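Local coordinates for protein probable zinc protease (Pseudomonas aeruginosa, PDB 4NNZ) that probably hydrolyses peptides as one subunit of a heterodimeric zinc protease of the M16 family, at residues 130-135 against 161-166; 232-237 against 414-419; 238-243 against 418-423; 296-301 against 312-317. All coordinates share one frame; numbering follows the deposited sequence.

Contact 1 (130-135 against 161-166)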
loop_
_atom_site.group_PDB
_atom_site.type_symbol
_atom_site.label_atom_id
_atom_site.label_comp_id
_atom_site.label_asym_id
_atom_site.label_seq_id
_atom_site.Cartn_x
_atom_site.Cartn_y
_atom_site.Cartn_z
ATOM N N GLU A 130 -13.780 15.979 8.005
ATOM C CA GLU A 130 -14.962 15.773 8.764
ATOM C C GLU A 130 -15.771 14.661 8.171
ATOM O O GLU A 130 -16.245 13.823 8.864
ATOM C CB GLU A 130 -15.734 17.071 8.798
ATOM C CG GLU A 130 -17.110 16.982 9.383
ATOM C CD GLU A 130 -17.078 16.745 10.859
ATOM O OE1 GLU A 130 -16.046 16.302 11.372
ATOM O OE2 GLU A 130 -18.083 16.998 11.519
ATOM N N GLU A 131 -15.882 14.638 6.865
ATOM C CA GLU A 131 -16.593 13.596 6.177
ATOM C C GLU A 131 -15.968 12.230 6.437
ATOM O O GLU A 131 -16.661 11.267 6.487
ATOM C CB GLU A 131 -16.690 13.907 4.682
ATOM C CG GLU A 131 -16.833 12.707 3.766
ATOM C CD GLU A 131 -17.247 13.059 2.366
ATOM O OE1 GLU A 131 -16.485 13.741 1.683
ATOM O OE2 GLU A 131 -18.332 12.644 1.936
ATOM N N ARG A 132 -14.665 12.164 6.579
ATOM C CA ARG A 132 -14.023 10.928 6.911
ATOM C C ARG A 132 -14.409 10.394 8.266
ATOM O O ARG A 132 -14.560 9.224 8.433
ATOM C CB ARG A 132 -12.517 11.075 6.846
ATOM C CG ARG A 132 -11.849 9.773 6.564
ATOM C CD ARG A 132 -10.471 9.652 7.132
ATOM N NE ARG A 132 -10.354 8.400 7.831
ATOM C CZ ARG A 132 -10.147 7.223 7.279
ATOM N NH1 ARG A 132 -9.988 7.080 5.993
ATOM N NH2 ARG A 132 -10.090 6.182 8.045
ATOM N N ARG A 133 -14.489 11.262 9.250
ATOM C CA ARG A 133 -14.880 10.845 10.558
ATOM C C ARG A 133 -16.285 10.320 10.606
ATOM O O ARG A 133 -16.549 9.308 11.178
ATOM C CB ARG A 133 -14.905 12.051 11.460
ATOM C CG ARG A 133 -13.576 12.581 11.892
ATOM C CD ARG A 133 -13.717 13.228 13.246
ATOM N NE ARG A 133 -14.798 14.212 13.303
ATOM C CZ ARG A 133 -15.894 14.095 14.041
ATOM N NH1 ARG A 133 -16.088 13.030 14.797
ATOM N NH2 ARG A 133 -16.797 15.043 14.024
ATOM N N LEU A 134 -17.200 11.081 10.066
ATOM C CA LEU A 134 -18.588 10.771 10.162
ATOM C C LEU A 134 -18.989 9.527 9.435
ATOM O O LEU A 134 -19.738 8.725 9.939
ATOM C CB LEU A 134 -19.394 11.938 9.635
ATOM C CG LEU A 134 -19.902 13.023 10.575
ATOM C CD1 LEU A 134 -19.288 12.923 11.944
ATOM C CD2 LEU A 134 -19.665 14.395 10.003
ATOM N N ARG A 135 -18.524 9.409 8.213
ATOM C CA ARG A 135 -18.945 8.356 7.352
ATOM C C ARG A 135 -18.052 7.158 7.284
ATOM O O ARG A 135 -18.430 6.202 6.700
ATOM C CB ARG A 135 -19.110 8.907 5.967
ATOM C CG ARG A 135 -20.217 9.894 5.832
ATOM C CD ARG A 135 -20.475 10.135 4.376
ATOM N NE ARG A 135 -20.872 11.501 4.138
ATOM C CZ ARG A 135 -22.119 11.887 3.934
ATOM N NH1 ARG A 135 -23.108 11.008 3.923
ATOM N NH2 ARG A 135 -22.370 13.164 3.734
ATOM N N PRO A 161 -7.802 3.548 0.631
ATOM C CA PRO A 161 -9.138 4.105 0.709
ATOM C C PRO A 161 -9.269 5.332 -0.129
ATOM O O PRO A 161 -8.457 6.190 -0.060
ATOM C CB PRO A 161 -9.261 4.494 2.170
ATOM C CG PRO A 161 -7.906 4.656 2.645
ATOM C CD PRO A 161 -7.100 3.665 1.899
ATOM N N THR A 162 -10.325 5.421 -0.894
ATOM C CA THR A 162 -10.609 6.557 -1.741
ATOM C C THR A 162 -10.733 7.885 -1.026
ATOM O O THR A 162 -10.312 8.891 -1.512
ATOM C CB THR A 162 -11.908 6.322 -2.509
ATOM O OG1 THR A 162 -11.865 5.060 -3.154
ATOM C CG2 THR A 162 -12.097 7.329 -3.512
ATOM N N ILE A 163 -11.342 7.875 0.127
ATOM C CA ILE A 163 -11.464 9.064 0.937
ATOM C C ILE A 163 -10.128 9.615 1.393
ATOM O O ILE A 163 -9.975 10.791 1.518
ATOM C CB ILE A 163 -12.431 8.902 2.119
ATOM C CG1 ILE A 163 -12.606 10.218 2.847
ATOM C CG2 ILE A 163 -11.911 7.927 3.115
ATOM C CD1 ILE A 163 -13.220 11.310 2.026
ATOM N N GLY A 164 -9.178 8.732 1.610
ATOM C CA GLY A 164 -7.860 9.049 2.089
ATOM C C GLY A 164 -7.681 8.728 3.537
ATOM O O GLY A 164 -8.606 8.778 4.267
ATOM N N TRP A 165 -6.493 8.353 3.947
ATOM C CA TRP A 165 -6.207 8.150 5.351
ATOM C C TRP A 165 -6.133 9.486 6.071
ATOM O O TRP A 165 -5.711 10.451 5.518
ATOM C CB TRP A 165 -4.918 7.371 5.531
ATOM C CG TRP A 165 -4.854 6.023 4.906
ATOM C CD1 TRP A 165 -4.096 5.657 3.866
ATOM C CD2 TRP A 165 -5.542 4.860 5.310
ATOM N NE1 TRP A 165 -4.256 4.360 3.584
ATOM C CE2 TRP A 165 -5.147 3.836 4.464
ATOM C CE3 TRP A 165 -6.473 4.588 6.293
ATOM C CZ2 TRP A 165 -5.643 2.576 4.567
ATOM C CZ3 TRP A 165 -6.938 3.344 6.406
ATOM C CH2 TRP A 165 -6.538 2.347 5.550
ATOM N N MET A 166 -6.530 9.525 7.315
ATOM C CA MET A 166 -6.650 10.772 8.007
ATOM C C MET A 166 -5.343 11.497 8.125
ATOM O O MET A 166 -5.283 12.698 8.048
ATOM C CB MET A 166 -7.289 10.589 9.365
ATOM C CG MET A 166 -7.574 11.905 10.053
ATOM S SD MET A 166 -8.828 12.911 9.299
ATOM C CE MET A 166 -10.233 12.135 10.039
#
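The carbonyl oxygen of Gly164 receives Arg132 NH1 at 2.8 Å, the one hydrogen bond between helix 130-135 and the loop 161-166. It is bent, with 131° at the hydrogen, and the oxygen sits 30° out of the guanidinium plane. NH1 also forms a salt bridge with Glu146, while NH2 pairs with Asp137, so the buried guanidinium is shared between the loop and two acids. Ile163 and Met166 pack against the aliphatic part of the arginine: Ile163 CG1 meets Arg132 CG at 3.8 Å, and Met166 CE lies 3.8 Å from Arg132 CD. Bends at chi2 and chi3 of Met166 carry that methyl back to the helix, where it also touches Arg133 CG. Within the loop, Pro161 CG rests 3.4 Å above the plane of the Trp165 ring, over its centre. Trp165 occupies the N-cap position of the helix that follows, and its side chain packs on Ala155 of the second subunit. One residue before Arg132, Glu131 OE1 approaches Ile163 CD1 at 4.1 Å. Both of these side chains touch His51, the first residue of a His-X-X-Glu-His sequence, the inverted zinc-binding motif characteristic of M16 peptidases.

Contact 2 (232-237 against 414-419)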
loop_
_atom_site.group_PDB
_atom_site.type_symbol
_atom_site.label_atom_id
_atom_site.label_comp_id
_atom_site.label_asym_id
_atom_site.label_seq_id
_atom_site.Cartn_x
_atom_site.Cartn_y
_atom_site.Cartn_z
ATOM N N GLY A 232 -1.729 -15.636 0.447
ATOM C CA GLY A 232 -1.770 -16.292 1.725
ATOM C C GLY A 232 -3.075 -16.074 2.431
ATOM O O GLY A 232 -3.914 -15.397 1.942
ATOM N N GLU A 233 -3.233 -16.660 3.594
ATOM C CA GLU A 233 -4.475 -16.637 4.312
ATOM C C GLU A 233 -4.381 -15.560 5.337
ATOM O O GLU A 233 -3.556 -15.623 6.183
ATOM C CB GLU A 233 -4.632 -17.970 5.021
ATOM C CG GLU A 233 -6.039 -18.497 5.235
ATOM C CD GLU A 233 -6.067 -19.940 5.740
ATOM O OE1 GLU A 233 -5.089 -20.660 5.578
ATOM O OE2 GLU A 233 -7.077 -20.377 6.292
ATOM N N ARG A 234 -5.231 -14.554 5.248
ATOM C CA ARG A 234 -5.240 -13.469 6.202
ATOM C C ARG A 234 -6.538 -13.479 6.947
ATOM O O ARG A 234 -7.542 -13.441 6.355
ATOM C CB ARG A 234 -5.128 -12.119 5.505
ATOM C CG ARG A 234 -3.934 -11.913 4.619
ATOM C CD ARG A 234 -4.117 -12.597 3.305
ATOM N NE ARG A 234 -4.479 -11.656 2.291
ATOM C CZ ARG A 234 -4.929 -11.988 1.112
ATOM N NH1 ARG A 234 -5.071 -13.236 0.778
ATOM N NH2 ARG A 234 -5.200 -11.060 0.265
ATOM N N ARG A 235 -6.494 -13.510 8.258
ATOM C CA ARG A 235 -7.678 -13.437 9.063
ATOM C C ARG A 235 -7.659 -12.188 9.926
ATOM O O ARG A 235 -6.692 -11.920 10.545
ATOM C CB ARG A 235 -7.780 -14.691 9.904
ATOM C CG ARG A 235 -7.540 -15.925 9.091
ATOM C CD ARG A 235 -7.671 -17.196 9.871
ATOM N NE ARG A 235 -8.932 -17.249 10.541
ATOM C CZ ARG A 235 -10.000 -17.868 10.090
ATOM N NH1 ARG A 235 -9.976 -18.525 8.952
ATOM N NH2 ARG A 235 -11.088 -17.805 10.804
ATOM N N LEU A 236 -8.745 -11.421 9.941
ATOM C CA LEU A 236 -8.847 -10.186 10.722
ATOM C C LEU A 236 -9.898 -10.264 11.781
ATOM O O LEU A 236 -10.895 -10.857 11.588
ATOM C CB LEU A 236 -9.209 -9.010 9.862
ATOM C CG LEU A 236 -8.087 -8.230 9.281
ATOM C CD1 LEU A 236 -7.493 -9.092 8.214
ATOM C CD2 LEU A 236 -8.639 -6.971 8.688
ATOM N N LYS A 237 -9.633 -9.672 12.922
ATOM C CA LYS A 237 -10.617 -9.535 13.951
ATOM C C LYS A 237 -10.733 -8.096 14.333
ATOM O O LYS A 237 -9.784 -7.513 14.731
ATOM C CB LYS A 237 -10.202 -10.323 15.162
ATOM C CG LYS A 237 -11.380 -10.800 15.962
ATOM C CD LYS A 237 -10.957 -11.543 17.189
ATOM C CE LYS A 237 -10.815 -13.000 16.871
ATOM N NZ LYS A 237 -11.249 -13.884 17.981
ATOM N N ARG A 414 -6.045 -17.605 -1.136
ATOM C CA ARG A 414 -6.512 -16.407 -1.761
ATOM C C ARG A 414 -7.460 -15.638 -0.889
ATOM O O ARG A 414 -8.018 -14.693 -1.306
ATOM C CB ARG A 414 -7.184 -16.749 -3.067
ATOM C CG ARG A 414 -6.252 -17.304 -4.091
ATOM C CD ARG A 414 -6.986 -18.046 -5.163
ATOM N NE ARG A 414 -6.158 -18.201 -6.327
ATOM C CZ ARG A 414 -5.336 -19.208 -6.536
ATOM N NH1 ARG A 414 -5.242 -20.163 -5.671
ATOM N NH2 ARG A 414 -4.625 -19.260 -7.622
ATOM N N LEU A 415 -7.611 -16.075 0.333
ATOM C CA LEU A 415 -8.624 -15.594 1.210
ATOM C C LEU A 415 -8.186 -14.552 2.214
ATOM O O LEU A 415 -7.197 -14.714 2.859
ATOM C CB LEU A 415 -9.206 -16.770 1.960
ATOM C CG LEU A 415 -10.104 -16.465 3.132
ATOM C CD1 LEU A 415 -11.439 -15.996 2.630
ATOM C CD2 LEU A 415 -10.274 -17.685 3.974
ATOM N N THR A 416 -8.956 -13.481 2.315
ATOM C CA THR A 416 -8.946 -12.568 3.427
ATOM C C THR A 416 -10.288 -12.694 4.098
ATOM O O THR A 416 -11.292 -12.505 3.500
ATOM C CB THR A 416 -8.813 -11.121 2.981
ATOM O OG1 THR A 416 -7.821 -11.009 1.991
ATOM C CG2 THR A 416 -8.424 -10.274 4.088
ATOM N N LEU A 417 -10.276 -13.041 5.357
ATOM C CA LEU A 417 -11.476 -13.194 6.122
ATOM C C LEU A 417 -11.446 -12.280 7.321
ATOM O O LEU A 417 -10.483 -12.231 8.008
ATOM C CB LEU A 417 -11.618 -14.632 6.575
ATOM C CG LEU A 417 -12.703 -14.928 7.576
ATOM C CD1 LEU A 417 -13.178 -16.334 7.442
ATOM C CD2 LEU A 417 -12.243 -14.659 8.973
ATOM N N ALA A 418 -12.516 -11.550 7.561
ATOM C CA ALA A 418 -12.579 -10.684 8.711
ATOM C C ALA A 418 -13.793 -10.872 9.589
ATOM O O ALA A 418 -14.859 -10.924 9.101
ATOM C CB ALA A 418 -12.490 -9.256 8.274
ATOM N N GLN A 419 -13.610 -10.923 10.895
ATOM C CA GLN A 419 -14.708 -10.988 11.824
ATOM C C GLN A 419 -14.936 -9.617 12.377
ATOM O O GLN A 419 -14.045 -9.011 12.886
ATOM C CB GLN A 419 -14.407 -11.960 12.955
ATOM C CG GLN A 419 -13.921 -13.305 12.469
ATOM C CD GLN A 419 -13.989 -14.427 13.474
ATOM O OE1 GLN A 419 -13.791 -14.255 14.648
ATOM N NE2 GLN A 419 -14.233 -15.600 12.985
#
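Arg234 is folded toward Thr416 by its torsions: chi1 of -57° sets CG anti to the carbonyl carbon, and chi2 of 78° then turns CD out of an extended path. Its guanidinium ends with one face toward Thr416 OG1, which lies 3.1 Å above the plane, displaced toward the rim. This is a contact over the face, with angles too poor for a hydrogen bond. NH1 donates to Gly232 O at 2.7 Å, closing the arginine back onto the loop residue just before its strand, and NH2 donates to Asn252. The backbones form a parallel beta ladder in which the strand axes differ by 13°. Arg234 and Leu236 engage strand 415-419 through both N-H and C=O; Leu236 N meets Leu417 O at 2.7 Å, and Gln419 N meets Leu236 O at 2.8 Å. Strand 233-240 is the outermost of its sheet within this chain, yet residues 233-237 pair antiparallel with a strand of the second subunit, so the sheet continues across the dimer interface. On the side of Arg234 and Thr416, Leu236 CB touches Ala418 CB at 3.7 Å, with helix 140-152 packed over this surface. On the other side Arg235 and Leu417 run side by side, Leu417 CD2 lying 3.8 Å over one face of the Arg235 guanidinium, which also bridges to Glu329. Beside them Lys237 CE approaches Gln419 OE1 at 3.9 Å.

Contact 3 (238-243 against 418-423); sequences LYVRTQ and AQVLPV
Leu238 and Val240 pair in parallel with strand 418-422, whose axis is turned 34° from that of strand 238-240. Leu238 accepts from Leu421 N through its O at 2.7 Å, and Val240 N donates to Leu421 O at 2.8 Å; at the far end Val423 N reaches Val240 O over a longer 3.2 Å. Tyr239 and Leu421 share one side of the sheet and lie side by side, pointing the same way. Leu421 CB meets Tyr239 CD1 at 3.8 Å, and Leu421 CD1 follows the ring outward, 3.9 Å from CE1. Pro422 O approaches the edge of the same ring, close to its plane. Val423 completes the group, its CB 4.1 Å from Tyr239 CB, and the first torsion of 60° tucks its CG1 between backbone N and carbonyl carbon, within 3.5 Å of Val240 O. On the other side of the sheet Leu238 and Val420 both pack on Ala144 of helix 140-152. Beyond Val240 the first chain leaves the ladder: Thr242 O comes to 3.4 Å from Pro422 CB, and the proline also leans on Pro245. Thr242 N makes a weak bond back to Val240 O, so this oxygen serves the turn as well as the ladder. The arrangement is that of a parallel strand pair at its C-terminal end, one strand released by an inverse gamma turn centred on Arg241.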
loop_
_atom_site.group_PDB
_atom_site.type_symbol
_atom_site.label_atom_id
_atom_site.label_comp_id
_atom_site.label_asym_id
_atom_site.label_seq_id
_atom_site.Cartn_x
_atom_site.Cartn_y
_atom_site.Cartn_z
ATOM N N LEU A 238 -11.907 -7.521 14.187
ATOM C CA LEU A 238 -12.127 -6.141 14.513
ATOM C C LEU A 238 -13.286 -5.950 15.436
ATOM O O LEU A 238 -14.331 -6.465 15.205
ATOM C CB LEU A 238 -12.418 -5.360 13.270
ATOM C CG LEU A 238 -11.332 -5.278 12.248
ATOM C CD1 LEU A 238 -11.947 -5.166 10.875
ATOM C CD2 LEU A 238 -10.503 -4.066 12.581
ATOM N N TYR A 239 -13.084 -5.151 16.454
ATOM C CA TYR A 239 -14.132 -4.824 17.366
ATOM C C TYR A 239 -14.616 -3.429 17.092
ATOM O O TYR A 239 -13.868 -2.494 17.083
ATOM C CB TYR A 239 -13.612 -4.920 18.771
ATOM C CG TYR A 239 -13.287 -6.313 19.179
ATOM C CD1 TYR A 239 -14.256 -7.139 19.662
ATOM C CD2 TYR A 239 -12.020 -6.794 19.075
ATOM C CE1 TYR A 239 -13.971 -8.403 20.037
ATOM C CE2 TYR A 239 -11.727 -8.060 19.447
ATOM C CZ TYR A 239 -12.713 -8.859 19.930
ATOM O OH TYR A 239 -12.431 -10.124 20.293
ATOM N N VAL A 240 -15.898 -3.308 16.847
ATOM C CA VAL A 240 -16.467 -2.065 16.423
ATOM C C VAL A 240 -17.769 -1.839 17.102
ATOM O O VAL A 240 -18.298 -2.699 17.742
ATOM C CB VAL A 240 -16.712 -2.045 14.942
ATOM C CG1 VAL A 240 -15.419 -1.825 14.232
ATOM C CG2 VAL A 240 -17.336 -3.332 14.511
ATOM N N ARG A 241 -18.267 -0.643 16.960
ATOM C CA ARG A 241 -19.474 -0.264 17.602
ATOM C C ARG A 241 -20.627 -0.733 16.763
ATOM O O ARG A 241 -21.239 0.016 16.081
ATOM C CB ARG A 241 -19.490 1.232 17.747
ATOM C CG ARG A 241 -19.290 1.669 19.163
ATOM C CD ARG A 241 -18.011 2.418 19.425
ATOM N NE ARG A 241 -18.158 3.170 20.666
ATOM C CZ ARG A 241 -17.431 3.002 21.769
ATOM N NH1 ARG A 241 -16.454 2.112 21.818
ATOM N NH2 ARG A 241 -17.679 3.748 22.831
ATOM N N THR A 242 -20.885 -2.015 16.798
ATOM C CA THR A 242 -21.932 -2.577 16.003
ATOM C C THR A 242 -22.732 -3.451 16.934
ATOM O O THR A 242 -22.267 -3.770 17.989
ATOM C CB THR A 242 -21.376 -3.402 14.838
ATOM O OG1 THR A 242 -22.419 -4.205 14.294
ATOM C CG2 THR A 242 -20.285 -4.305 15.294
ATOM N N GLN A 243 -23.950 -3.789 16.574
ATOM C CA GLN A 243 -24.716 -4.664 17.408
ATOM C C GLN A 243 -24.713 -6.060 16.911
ATOM O O GLN A 243 -24.978 -6.966 17.645
ATOM C CB GLN A 243 -26.142 -4.172 17.508
ATOM C CG GLN A 243 -26.595 -4.028 18.936
ATOM C CD GLN A 243 -25.570 -3.328 19.781
ATOM O OE1 GLN A 243 -24.865 -3.936 20.581
ATOM N NE2 GLN A 243 -25.469 -2.042 19.592
ATOM N N ALA A 418 -12.516 -11.550 7.561
ATOM C CA ALA A 418 -12.579 -10.684 8.711
ATOM C C ALA A 418 -13.793 -10.872 9.589
ATOM O O ALA A 418 -14.859 -10.924 9.101
ATOM C CB ALA A 418 -12.490 -9.256 8.274
ATOM N N GLN A 419 -13.610 -10.923 10.895
ATOM C CA GLN A 419 -14.708 -10.988 11.824
ATOM C C GLN A 419 -14.936 -9.617 12.377
ATOM O O GLN A 419 -14.045 -9.011 12.886
ATOM C CB GLN A 419 -14.407 -11.960 12.955
ATOM C CG GLN A 419 -13.921 -13.305 12.469
ATOM C CD GLN A 419 -13.989 -14.427 13.474
ATOM O OE1 GLN A 419 -13.791 -14.255 14.648
ATOM N NE2 GLN A 419 -14.233 -15.600 12.985
ATOM N N VAL A 420 -16.141 -9.120 12.239
ATOM C CA VAL A 420 -16.437 -7.840 12.782
ATOM C C VAL A 420 -17.283 -8.037 13.989
ATOM O O VAL A 420 -18.362 -8.518 13.900
ATOM C CB VAL A 420 -17.193 -6.991 11.789
ATOM C CG1 VAL A 420 -17.301 -5.584 12.286
ATOM C CG2 VAL A 420 -16.526 -7.030 10.448
ATOM N N LEU A 421 -16.758 -7.680 15.129
ATOM C CA LEU A 421 -17.417 -7.999 16.346
ATOM C C LEU A 421 -17.833 -6.827 17.145
ATOM O O LEU A 421 -17.219 -5.810 17.130
ATOM C CB LEU A 421 -16.550 -8.894 17.193
ATOM C CG LEU A 421 -16.327 -10.261 16.610
ATOM C CD1 LEU A 421 -15.254 -10.942 17.399
ATOM C CD2 LEU A 421 -17.582 -11.063 16.674
ATOM N N PRO A 422 -18.883 -7.006 17.911
ATOM C CA PRO A 422 -19.381 -5.958 18.777
ATOM C C PRO A 422 -18.536 -5.794 19.975
ATOM O O PRO A 422 -18.136 -6.759 20.533
ATOM C CB PRO A 422 -20.729 -6.483 19.214
ATOM C CG PRO A 422 -20.777 -7.882 18.810
ATOM C CD PRO A 422 -19.920 -7.991 17.625
ATOM N N VAL A 423 -18.284 -4.571 20.374
ATOM C CA VAL A 423 -17.610 -4.326 21.616
ATOM C C VAL A 423 -18.537 -3.724 22.666
ATOM O O VAL A 423 -19.635 -4.207 22.913
ATOM C CB VAL A 423 -16.408 -3.412 21.427
ATOM C CG1 VAL A 423 -16.818 -2.086 20.866
ATOM C CG2 VAL A 423 -15.731 -3.203 22.747
#

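Contact 4 (296-301 against 312-317)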
loop_
_atom_site.group_PDB
_atom_site.type_symbol
_atom_site.label_atom_id
_atom_site.label_comp_id
_atom_site.label_asym_id
_atom_site.label_seq_id
_atom_site.Cartn_x
_atom_site.Cartn_y
_atom_site.Cartn_z
ATOM N N GLY A 296 -28.532 -13.353 7.117
ATOM C CA GLY A 296 -28.489 -12.920 5.742
ATOM C C GLY A 296 -27.122 -13.190 5.197
ATOM O O GLY A 296 -26.217 -13.358 5.936
ATOM N N ALA A 297 -26.996 -13.283 3.897
ATOM C CA ALA A 297 -25.727 -13.491 3.277
ATOM C C ALA A 297 -25.726 -12.915 1.884
ATOM O O ALA A 297 -26.678 -13.037 1.174
ATOM C CB ALA A 297 -25.405 -14.964 3.257
ATOM N N SER A 298 -24.638 -12.294 1.493
ATOM C CA SER A 298 -24.537 -11.699 0.184
ATOM C C SER A 298 -23.210 -11.925 -0.488
ATOM O O SER A 298 -22.314 -12.477 0.086
ATOM C CB SER A 298 -24.822 -10.235 0.244
ATOM O OG SER A 298 -24.004 -9.636 1.189
ATOM N N THR A 299 -23.134 -11.523 -1.738
ATOM C CA THR A 299 -21.920 -11.568 -2.498
ATOM C C THR A 299 -21.787 -10.317 -3.322
ATOM O O THR A 299 -22.755 -9.730 -3.729
ATOM C CB THR A 299 -21.843 -12.775 -3.440
ATOM O OG1 THR A 299 -22.673 -12.553 -4.560
ATOM C CG2 THR A 299 -22.287 -13.979 -2.795
ATOM N N TYR A 300 -20.563 -9.888 -3.522
ATOM C CA TYR A 300 -20.297 -8.827 -4.429
ATOM C C TYR A 300 -19.027 -9.138 -5.180
ATOM O O TYR A 300 -18.087 -9.547 -4.595
ATOM C CB TYR A 300 -20.214 -7.532 -3.645
ATOM C CG TYR A 300 -19.735 -6.333 -4.412
ATOM C CD1 TYR A 300 -20.535 -5.697 -5.325
ATOM C CD2 TYR A 300 -18.472 -5.835 -4.207
ATOM C CE1 TYR A 300 -20.086 -4.599 -6.022
ATOM C CE2 TYR A 300 -18.014 -4.746 -4.901
ATOM C CZ TYR A 300 -18.822 -4.123 -5.800
ATOM O OH TYR A 300 -18.336 -3.022 -6.461
ATOM N N TYR A 301 -19.028 -9.025 -6.491
ATOM C CA TYR A 301 -17.824 -9.135 -7.301
ATOM C C TYR A 301 -17.862 -8.165 -8.459
ATOM O O TYR A 301 -18.735 -8.271 -9.270
ATOM C CB TYR A 301 -17.726 -10.547 -7.848
ATOM C CG TYR A 301 -16.679 -10.768 -8.899
ATOM C CD1 TYR A 301 -15.387 -10.401 -8.686
ATOM C CD2 TYR A 301 -16.987 -11.366 -10.087
ATOM C CE1 TYR A 301 -14.433 -10.600 -9.622
ATOM C CE2 TYR A 301 -16.031 -11.576 -11.033
ATOM C CZ TYR A 301 -14.752 -11.188 -10.779
ATOM O OH TYR A 301 -13.779 -11.382 -11.682
ATOM N N VAL A 312 -16.436 -11.399 -3.074
ATOM C CA VAL A 312 -16.765 -11.143 -1.702
ATOM C C VAL A 312 -18.002 -11.809 -1.159
ATOM O O VAL A 312 -18.993 -11.893 -1.787
ATOM C CB VAL A 312 -16.815 -9.644 -1.426
ATOM C CG1 VAL A 312 -17.078 -9.383 0.025
ATOM C CG2 VAL A 312 -15.500 -9.032 -1.781
ATOM N N LEU A 313 -17.901 -12.289 0.052
ATOM C CA LEU A 313 -19.003 -12.914 0.722
ATOM C C LEU A 313 -19.311 -12.203 2.018
ATOM O O LEU A 313 -18.441 -11.809 2.735
ATOM C CB LEU A 313 -18.680 -14.359 0.995
ATOM C CG LEU A 313 -18.974 -15.278 -0.163
ATOM C CD1 LEU A 313 -17.719 -15.618 -0.913
ATOM C CD2 LEU A 313 -19.661 -16.520 0.322
ATOM N N SER A 314 -20.581 -12.013 2.283
ATOM C CA SER A 314 -21.017 -11.403 3.504
ATOM C C SER A 314 -22.130 -12.181 4.184
ATOM O O SER A 314 -23.124 -12.459 3.580
ATOM C CB SER A 314 -21.510 -10.036 3.171
ATOM O OG SER A 314 -20.982 -9.121 4.044
ATOM N N ALA A 315 -21.963 -12.528 5.434
ATOM C CA ALA A 315 -23.028 -13.179 6.135
ATOM C C ALA A 315 -23.075 -12.698 7.535
ATOM O O ALA A 315 -22.086 -12.368 8.085
ATOM C CB ALA A 315 -22.836 -14.672 6.108
ATOM N N THR A 316 -24.245 -12.669 8.108
ATOM C CA THR A 316 -24.364 -12.390 9.500
ATOM C C THR A 316 -24.997 -13.615 10.109
ATOM O O THR A 316 -25.763 -14.284 9.469
ATOM C CB THR A 316 -25.131 -11.096 9.767
ATOM O OG1 THR A 316 -26.503 -11.301 9.516
ATOM C CG2 THR A 316 -24.665 -10.033 8.862
ATOM N N PRO A 317 -24.616 -13.976 11.308
ATOM C CA PRO A 317 -25.044 -15.237 11.895
ATOM C C PRO A 317 -26.456 -15.235 12.415
ATOM O O PRO A 317 -26.934 -14.188 12.752
ATOM C CB PRO A 317 -24.045 -15.456 13.007
ATOM C CG PRO A 317 -23.577 -14.128 13.359
ATOM C CD PRO A 317 -23.691 -13.256 12.169
#
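Ser298 and Tyr300 carry the backbone bonding to strand 312-317, which runs antiparallel at 170° between the axes. Each faces its partner in a hydrogen-bonded pair: Ser314 N donates to Ser298 O at 2.8 Å, and Val312 N to Tyr300 O at 2.9 Å. In the first of these the donor stands above the carbonyl plane, 37° out of it. Tyr300 N returns a bond to Val312 O, whereas the corresponding bond from Ser298 N to Ser314 O is less certain because the position of that oxygen is doubtful. Weaker CA-H...O contacts fill the intervals, among them Leu313 CA to Ser298 O at 3.4 Å. Apolar contacts occur at the non-hydrogen-bonded pairs, on the side that carries Ala297, Thr299, Leu313 and Ala315. Ala297 CB and Ala315 CB meet at 3.8 Å, their alpha carbons only 3.9 Å apart, and Thr299 CG2 lies 4.4 Å from Leu313 CG. Helix 325-341 packs on this side, with Leu332 against Leu313 and Val328 against Ala315. The other side is mixed, with Ser298, Ser314 and Thr316 beside Tyr300 and Val312. The first torsion of Ser298, 54°, holds OG between backbone N and carbonyl carbon, 3.2 Å from Ser314 CB, so here a hydroxyl meets a methylene. Tyr300 turns its ring away from the partner strand, while Val312 CB stays 3.4 Å from Tyr300 O. The whole forms a beta hairpin whose first strand is outermost within this chain and whose second strand continues the pairing inward, to strand 246-253 of the mixed sheet in the second half of the subunit.

How the contacts relate
Contacts 2 and 3 are successive lengths of one ladder: they share Ala418 and Gln419, their centres are 15 Å apart, and Lys237 CG touches Leu421 CD1 at 4.1 Å across them. Contact 4 belongs to the same sheet at its opposite margin, with strand 246-253 intervening; in sequence it is nested inside the loop that contacts 2 and 3 close. Contact 1 stands apart, about 10 Å from contacts 2 and 3 at the nearest atoms, but helix 140-152 links them, since Glu146 pairs with Arg132 while Ala144 and Ala151 pack on the sheet. Contact 1 adjoins helix 49-56, which carries the family's zinc-binding sequence motif.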